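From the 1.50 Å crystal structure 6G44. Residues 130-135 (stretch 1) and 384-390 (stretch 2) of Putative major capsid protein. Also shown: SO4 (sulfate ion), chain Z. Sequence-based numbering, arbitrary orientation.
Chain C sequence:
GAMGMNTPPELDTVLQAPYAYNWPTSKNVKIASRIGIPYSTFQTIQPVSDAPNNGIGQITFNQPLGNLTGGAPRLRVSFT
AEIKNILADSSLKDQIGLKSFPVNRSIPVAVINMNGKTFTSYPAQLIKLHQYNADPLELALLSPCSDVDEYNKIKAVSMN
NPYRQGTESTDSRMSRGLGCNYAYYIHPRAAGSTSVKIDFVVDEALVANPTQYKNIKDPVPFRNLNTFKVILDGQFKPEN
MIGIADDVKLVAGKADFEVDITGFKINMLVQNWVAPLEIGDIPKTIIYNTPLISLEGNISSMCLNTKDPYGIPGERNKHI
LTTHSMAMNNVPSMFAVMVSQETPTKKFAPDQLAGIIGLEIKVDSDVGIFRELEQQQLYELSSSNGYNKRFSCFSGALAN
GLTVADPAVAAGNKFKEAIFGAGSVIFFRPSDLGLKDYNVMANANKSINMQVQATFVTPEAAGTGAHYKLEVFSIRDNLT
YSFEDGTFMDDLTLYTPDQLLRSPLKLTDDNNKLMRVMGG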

# COMPACT_ATOMS: atom_id res chain seq x y z
N HIS C 130 9.18 1.91 -18.89
CA HIS C 130 9.46 1.35 -17.58
C HIS C 130 8.50 1.87 -16.52
O HIS C 130 8.13 1.14 -15.58
CB HIS C 130 10.91 1.67 -17.18
CG HIS C 130 11.35 1.04 -15.90
ND1 HIS C 130 11.48 -0.32 -15.76
CD2 HIS C 130 11.74 1.58 -14.73
CE1 HIS C 130 11.91 -0.58 -14.54
NE2 HIS C 130 12.06 0.55 -13.89
N GLN C 131 8.10 3.14 -16.64
CA GLN C 131 7.18 3.73 -15.65
C GLN C 131 5.85 2.99 -15.55
O GLN C 131 5.16 3.11 -14.53
CB GLN C 131 6.93 5.23 -15.93
CG GLN C 131 6.15 5.51 -17.19
CD GLN C 131 6.09 6.97 -17.59
OE1 GLN C 131 6.34 7.85 -16.78
NE2 GLN C 131 5.75 7.24 -18.86
N TYR C 132 5.49 2.27 -16.61
CA TYR C 132 4.18 1.60 -16.69
C TYR C 132 4.20 0.18 -16.21
O TYR C 132 3.12 -0.39 -16.03
CB TYR C 132 3.61 1.62 -18.10
CG TYR C 132 3.16 2.96 -18.56
CD1 TYR C 132 2.08 3.60 -17.97
CD2 TYR C 132 3.81 3.62 -19.59
CE1 TYR C 132 1.65 4.84 -18.40
CE2 TYR C 132 3.39 4.85 -20.03
CZ TYR C 132 2.31 5.47 -19.45
OH TYR C 132 1.92 6.71 -19.89
N ASN C 133 5.34 -0.47 -16.05
CA ASN C 133 5.26 -1.86 -15.53
C ASN C 133 6.26 -2.26 -14.48
O ASN C 133 6.32 -3.45 -14.12
CB ASN C 133 5.15 -2.87 -16.67
CG ASN C 133 6.47 -3.18 -17.29
OD1 ASN C 133 7.39 -2.36 -17.24
ND2 ASN C 133 6.60 -4.36 -17.84
N ALA C 134 6.94 -1.29 -13.91
CA ALA C 134 7.79 -1.49 -12.77
C ALA C 134 7.02 -1.47 -11.48
O ALA C 134 5.90 -0.98 -11.38
CB ALA C 134 8.88 -0.41 -12.73
N ASP C 135 7.65 -2.00 -10.45
CA ASP C 135 7.13 -1.88 -9.11
C ASP C 135 7.09 -0.40 -8.66
O ASP C 135 8.13 0.26 -8.64
CB ASP C 135 8.05 -2.70 -8.20
CG ASP C 135 7.62 -2.67 -6.76
OD1 ASP C 135 6.59 -2.06 -6.41
OD2 ASP C 135 8.35 -3.29 -5.95
N SER C 384 -0.93 -8.57 -16.69
CA SER C 384 -0.27 -9.85 -16.35
C SER C 384 1.24 -9.78 -16.50
O SER C 384 1.96 -10.60 -15.94
CB SER C 384 -0.83 -11.01 -17.19
OG SER C 384 -0.33 -11.01 -18.51
N ASN C 385 1.70 -8.78 -17.25
CA ASN C 385 3.10 -8.51 -17.51
C ASN C 385 3.56 -7.22 -16.83
O ASN C 385 4.58 -6.62 -17.23
CB ASN C 385 3.31 -8.48 -19.03
CG ASN C 385 3.12 -9.84 -19.63
OD1 ASN C 385 3.66 -10.83 -19.11
ND2 ASN C 385 2.28 -9.93 -20.69
N GLY C 386 2.81 -6.79 -15.82
CA GLY C 386 3.23 -5.73 -14.93
C GLY C 386 2.58 -4.38 -15.11
O GLY C 386 2.82 -3.49 -14.28
N TYR C 387 1.73 -4.18 -16.13
CA TYR C 387 1.08 -2.88 -16.31
C TYR C 387 0.43 -2.45 -15.01
O TYR C 387 -0.33 -3.20 -14.43
CB TYR C 387 0.07 -2.93 -17.45
CG TYR C 387 -0.47 -1.57 -17.77
CD1 TYR C 387 0.22 -0.70 -18.63
CD2 TYR C 387 -1.68 -1.15 -17.24
CE1 TYR C 387 -0.24 0.58 -18.90
CE2 TYR C 387 -2.18 0.11 -17.52
CZ TYR C 387 -1.48 0.96 -18.38
OH TYR C 387 -1.98 2.23 -18.66
N ASN C 388 0.72 -1.21 -14.59
CA ASN C 388 0.50 -0.78 -13.20
C ASN C 388 -0.46 0.37 -13.02
O ASN C 388 -0.53 0.93 -11.93
CB ASN C 388 1.85 -0.48 -12.52
CG ASN C 388 2.59 0.65 -13.17
OD1 ASN C 388 2.01 1.47 -13.90
ND2 ASN C 388 3.92 0.71 -12.94
N LYS C 389 -1.25 0.70 -14.03
CA LYS C 389 -2.22 1.79 -13.96
C LYS C 389 -3.66 1.30 -14.14
O LYS C 389 -3.90 0.20 -14.63
CB LYS C 389 -1.93 2.87 -15.00
CG LYS C 389 -0.55 3.49 -14.86
CD LYS C 389 -0.30 4.08 -13.48
CE LYS C 389 -1.17 5.28 -13.19
NZ LYS C 389 -1.05 5.72 -11.78
N ARG C 390 -4.58 2.16 -13.72
CA ARG C 390 -6.03 1.87 -13.76
C ARG C 390 -6.54 1.72 -15.20
O ARG C 390 -5.95 2.25 -16.15
CB ARG C 390 -6.82 2.95 -13.04
CG ARG C 390 -6.75 4.31 -13.73
CD ARG C 390 -7.35 5.45 -12.93
NE ARG C 390 -6.54 5.75 -11.76
CZ ARG C 390 -6.80 6.75 -10.95
NH1 ARG C 390 -7.81 7.55 -11.19
NH2 ARG C 390 -6.01 7.01 -9.91
S SO4 Z . -3.83 3.78 -10.29
O1 SO4 Z . -4.06 4.23 -11.65
O2 SO4 Z . -4.58 4.60 -9.35
O3 SO4 Z . -2.37 3.88 -9.99
O4 SO4 Z . -4.24 2.35 -10.18
O HOH W 1 3.09 3.93 -13.14
O HOH W 2 4.19 -3.47 -11.87

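Two short segments, at least 252 residues apart in sequence wherever they touch, meet here through backbone carbonyls, amide side chains and a pair of tyrosine rings. Their backbones come nearest, CA to CA, at Asn133 and Tyr387, 4.4 Å apart, and together the segments bury 330 Å². Most of that surface belongs to Tyr132, Asn388 and Asn133, and the logic of the contact can be read from these three.

Asn388 is the polar anchor. Its CA-to-CB bond points toward the other stretch, and with chi1 in the p well its amide reaches the carbonyls of the turn. Asn388 ND2 donates to Gln131 O at 3.1 Å and to Ala134 O at 3.0 Å, both with good angles, so one amide nitrogen spends its two protons on carbonyls three residues apart. The turn itself is held by its own backbone: Asn133 N and Ala134 N both donate to His130 O, at 3.3 and 3.2 Å. Asn388 OD1 is served by water 1, which donates to it at 2.8 Å and to Gln131 O at 2.6 Å, giving Gln131 O a second donor beside ND2.

Tyr132 contributes in two ways. Its carbonyl accepts a weak hydrogen bond from Asn388 N, where Tyr132 O lies 2.9 Å away but the angle is only 129°, and it also receives a CA-H...O contact from Tyr387 CA to Tyr132 O at 3.2 Å. Its side chain supplies the apolar part. The Tyr132 and Tyr387 ring planes are within 11° of parallel, yet their centroids are 5.9 Å apart, so the rings are slid past each other and touch through Tyr132 CD1 and Tyr387 CE1 at 3.9 Å. At the edge of the Tyr132 ring, Lys389 CG packs 4.1 Å from Tyr132 CD1. The aliphatic part of the lysine thus serves this contact, while Lys389 NZ leads away and donates a hydrogen bond to sulfate O3 at 2.9 Å.

Asn133 answers Asn388 from the other side of the exchange: Asn133 ND2 donates to Asn385 O at 3.1 Å and 158°. Alongside, Asn133 CA makes a CA-H...O contact with Gly386 O at 3.2 Å. This close backbone approach depends on glycine. An ideal CB on Gly386 would sit 2.8 Å from Asn133 O, a clash, and the phi/psi of 105/-5 would also jam it against the preceding carbonyl.

The rule is economical: asparagine amides reach backbone carbonyls in both directions, glycine admits the close approach, and offset tyrosines fill in beside them.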